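Side-chain contact in integrase (Bovine immunodeficiency virus, PDB 3KKS), which probably inserts reverse-transcribed viral DNA into host chromosomal DNA through its RNase H-like catalytic core domain: residues Q50-L55 / E141-S146. Numbering follows the deposited sequence.
Sequences QRYTVL and EIYLES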
loop_
_atom_site.group_PDB
_atom_site.type_symbol
_atom_site.label_atom_id
_atom_site.label_comp_id
_atom_site.label_asym_id
_atom_site.label_seq_id
_atom_site.Cartn_x
_atom_site.Cartn_y
_atom_site.Cartn_z
ATOM N N GLN A 50 5.941 -4.677 -9.776
ATOM C CA GLN A 50 5.455 -5.338 -10.990
ATOM C C GLN A 50 4.287 -4.567 -11.604
ATOM O O GLN A 50 4.224 -4.362 -12.816
ATOM C CB GLN A 50 4.989 -6.760 -10.634
ATOM C CG GLN A 50 4.053 -7.448 -11.636
ATOM C CD GLN A 50 3.288 -8.624 -11.013
ATOM O OE1 GLN A 50 3.855 -9.443 -10.271
ATOM N NE2 GLN A 50 1.996 -8.716 -11.316
ATOM N N ARG A 51 3.363 -4.144 -10.747
ATOM C CA ARG A 51 2.167 -3.432 -11.175
ATOM C C ARG A 51 2.274 -1.908 -11.264
ATOM O O ARG A 51 1.658 -1.290 -12.123
ATOM C CB ARG A 51 1.015 -3.792 -10.235
ATOM C CG ARG A 51 0.865 -5.291 -10.001
ATOM C CD ARG A 51 -0.230 -5.613 -8.982
ATOM N NE ARG A 51 -0.320 -7.050 -8.712
ATOM C CZ ARG A 51 -0.519 -7.974 -9.646
ATOM N NH1 ARG A 51 -0.654 -7.614 -10.915
ATOM N NH2 ARG A 51 -0.578 -9.259 -9.318
ATOM N N TYR A 52 3.062 -1.304 -10.388
ATOM C CA TYR A 52 3.170 0.145 -10.362
ATOM C C TYR A 52 4.601 0.654 -10.466
ATOM O O TYR A 52 5.553 -0.114 -10.573
ATOM C CB TYR A 52 2.580 0.660 -9.047
ATOM C CG TYR A 52 1.155 0.222 -8.782
ATOM C CD1 TYR A 52 0.080 0.990 -9.219
ATOM C CD2 TYR A 52 0.884 -0.949 -8.077
ATOM C CE1 TYR A 52 -1.230 0.614 -8.959
ATOM C CE2 TYR A 52 -0.426 -1.336 -7.811
ATOM C CZ TYR A 52 -1.477 -0.547 -8.256
ATOM O OH TYR A 52 -2.777 -0.905 -8.001
ATOM N N THR A 53 4.730 1.972 -10.422
ATOM C CA THR A 53 6.029 2.616 -10.444
ATOM C C THR A 53 6.337 2.910 -8.983
ATOM O O THR A 53 5.549 3.551 -8.289
ATOM C CB THR A 53 5.986 3.939 -11.218
ATOM O OG1 THR A 53 5.671 3.672 -12.589
ATOM C CG2 THR A 53 7.322 4.654 -11.134
ATOM N N VAL A 54 7.468 2.414 -8.509
ATOM C CA VAL A 54 7.863 2.627 -7.131
ATOM C C VAL A 54 9.278 3.167 -7.131
ATOM O O VAL A 54 10.223 2.451 -7.465
ATOM C CB VAL A 54 7.841 1.314 -6.335
ATOM C CG1 VAL A 54 8.226 1.572 -4.884
ATOM C CG2 VAL A 54 6.477 0.682 -6.442
ATOM N N LEU A 55 9.414 4.432 -6.751
ATOM C CA LEU A 55 10.714 5.087 -6.718
ATOM C C LEU A 55 11.278 5.221 -5.320
ATOM O O LEU A 55 12.491 5.303 -5.137
ATOM C CB LEU A 55 10.604 6.467 -7.369
ATOM C CG LEU A 55 10.897 6.505 -8.868
ATOM C CD1 LEU A 55 10.681 5.140 -9.500
ATOM C CD2 LEU A 55 10.017 7.554 -9.518
ATOM N N GLU A 141 -7.398 7.480 -10.949
ATOM C CA GLU A 141 -7.210 8.412 -12.062
ATOM C C GLU A 141 -6.029 9.330 -11.793
ATOM O O GLU A 141 -5.253 9.638 -12.692
ATOM C CB GLU A 141 -8.471 9.259 -12.279
ATOM C CG GLU A 141 -9.715 8.441 -12.581
ATOM C CD GLU A 141 -10.983 9.273 -12.596
ATOM O OE1 GLU A 141 -11.186 10.080 -11.664
ATOM O OE2 GLU A 141 -11.786 9.111 -13.536
ATOM N N ILE A 142 -5.898 9.762 -10.547
ATOM C CA ILE A 142 -4.815 10.641 -10.152
ATOM C C ILE A 142 -3.468 9.954 -10.353
ATOM O O ILE A 142 -2.543 10.541 -10.915
ATOM C CB ILE A 142 -4.973 11.051 -8.674
ATOM C CG1 ILE A 142 -6.210 11.945 -8.519
ATOM C CG2 ILE A 142 -3.715 11.747 -8.182
ATOM C CD1 ILE A 142 -6.397 12.511 -7.124
ATOM N N TYR A 143 -3.360 8.713 -9.889
ATOM C CA TYR A 143 -2.123 7.957 -10.033
ATOM C C TYR A 143 -1.803 7.776 -11.508
ATOM O O TYR A 143 -0.669 7.994 -11.940
ATOM C CB TYR A 143 -2.243 6.572 -9.390
ATOM C CG TYR A 143 -1.028 5.715 -9.664
ATOM C CD1 TYR A 143 0.132 5.846 -8.899
ATOM C CD2 TYR A 143 -1.010 4.830 -10.742
ATOM C CE1 TYR A 143 1.281 5.124 -9.205
ATOM C CE2 TYR A 143 0.137 4.102 -11.060
ATOM C CZ TYR A 143 1.277 4.255 -10.289
ATOM O OH TYR A 143 2.418 3.553 -10.603
ATOM N N LEU A 144 -2.809 7.358 -12.267
ATOM C CA LEU A 144 -2.659 7.146 -13.697
ATOM C C LEU A 144 -2.157 8.411 -14.367
ATOM O O LEU A 144 -1.348 8.355 -15.292
ATOM C CB LEU A 144 -4.001 6.759 -14.314
ATOM C CG LEU A 144 -4.062 6.879 -15.834
ATOM C CD1 LEU A 144 -3.118 5.865 -16.458
ATOM C CD2 LEU A 144 -5.495 6.662 -16.318
ATOM N N GLU A 145 -2.645 9.551 -13.897
ATOM C CA GLU A 145 -2.248 10.827 -14.468
ATOM C C GLU A 145 -0.792 11.124 -14.155
ATOM O O GLU A 145 -0.041 11.533 -15.038
ATOM C CB GLU A 145 -3.141 11.947 -13.939
ATOM C CG GLU A 145 -2.939 13.275 -14.643
ATOM C CD GLU A 145 -3.104 13.163 -16.145
ATOM O OE1 GLU A 145 -4.089 12.535 -16.585
ATOM O OE2 GLU A 145 -2.251 13.704 -16.884
ATOM N N SER A 146 -0.387 10.917 -12.906
ATOM C CA SER A 146 0.998 11.166 -12.520
ATOM C C SER A 146 1.901 10.257 -13.353
ATOM O O SER A 146 3.032 10.603 -13.677
ATOM C CB SER A 146 1.200 10.881 -11.027
ATOM O OG SER A 146 1.051 9.498 -10.738
#
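In the RNase H-like core of this integrase, the turn that leads from helix 38-51 into strand 56-59 meets the C-terminal helix 139-148 through Tyr52 and Thr53 on the turn and Tyr143 on the helix. The two tyrosine rings form a T-shaped pair: the edge of Tyr52 is directed at the face of Tyr143, with the planes at 83° and the centroids 5.4 Å apart. Between the rings, Tyr52 CD1 lies 3.6 Å from Tyr143 CE2 and equally near CZ. On Tyr143, CG stands anti to the backbone N (chi1 174°), and the side chain reaches from its helix across to the turn, where the hydroxyl accepts a nearly straight hydrogen bond from the backbone: Thr53 N to Tyr143 OH is 2.8 Å, with 170° at the hydrogen. This bond satisfies an amide just beyond the end of helix 38-51, where Tyr52 has already left helical geometry. The same hydroxyl lies 3.3 Å from Tyr52 CB and has a weak hydrogen bond to Glu147, whose carboxylate also bonds Thr53 OG1, so that one acid serves both partners. Tyr52 OH is hydrogen-bonded separately to Glu29, and the Tyr52 ring also meets that of Trp5. Within the helix, Ser146 OG donates to Tyr143 O at 2.6 Å. An edge-to-face tyrosine pair and a hydroxyl-to-amide bond thus join the C-terminal helix to a helix-to-strand connection of the RNase H-like fold.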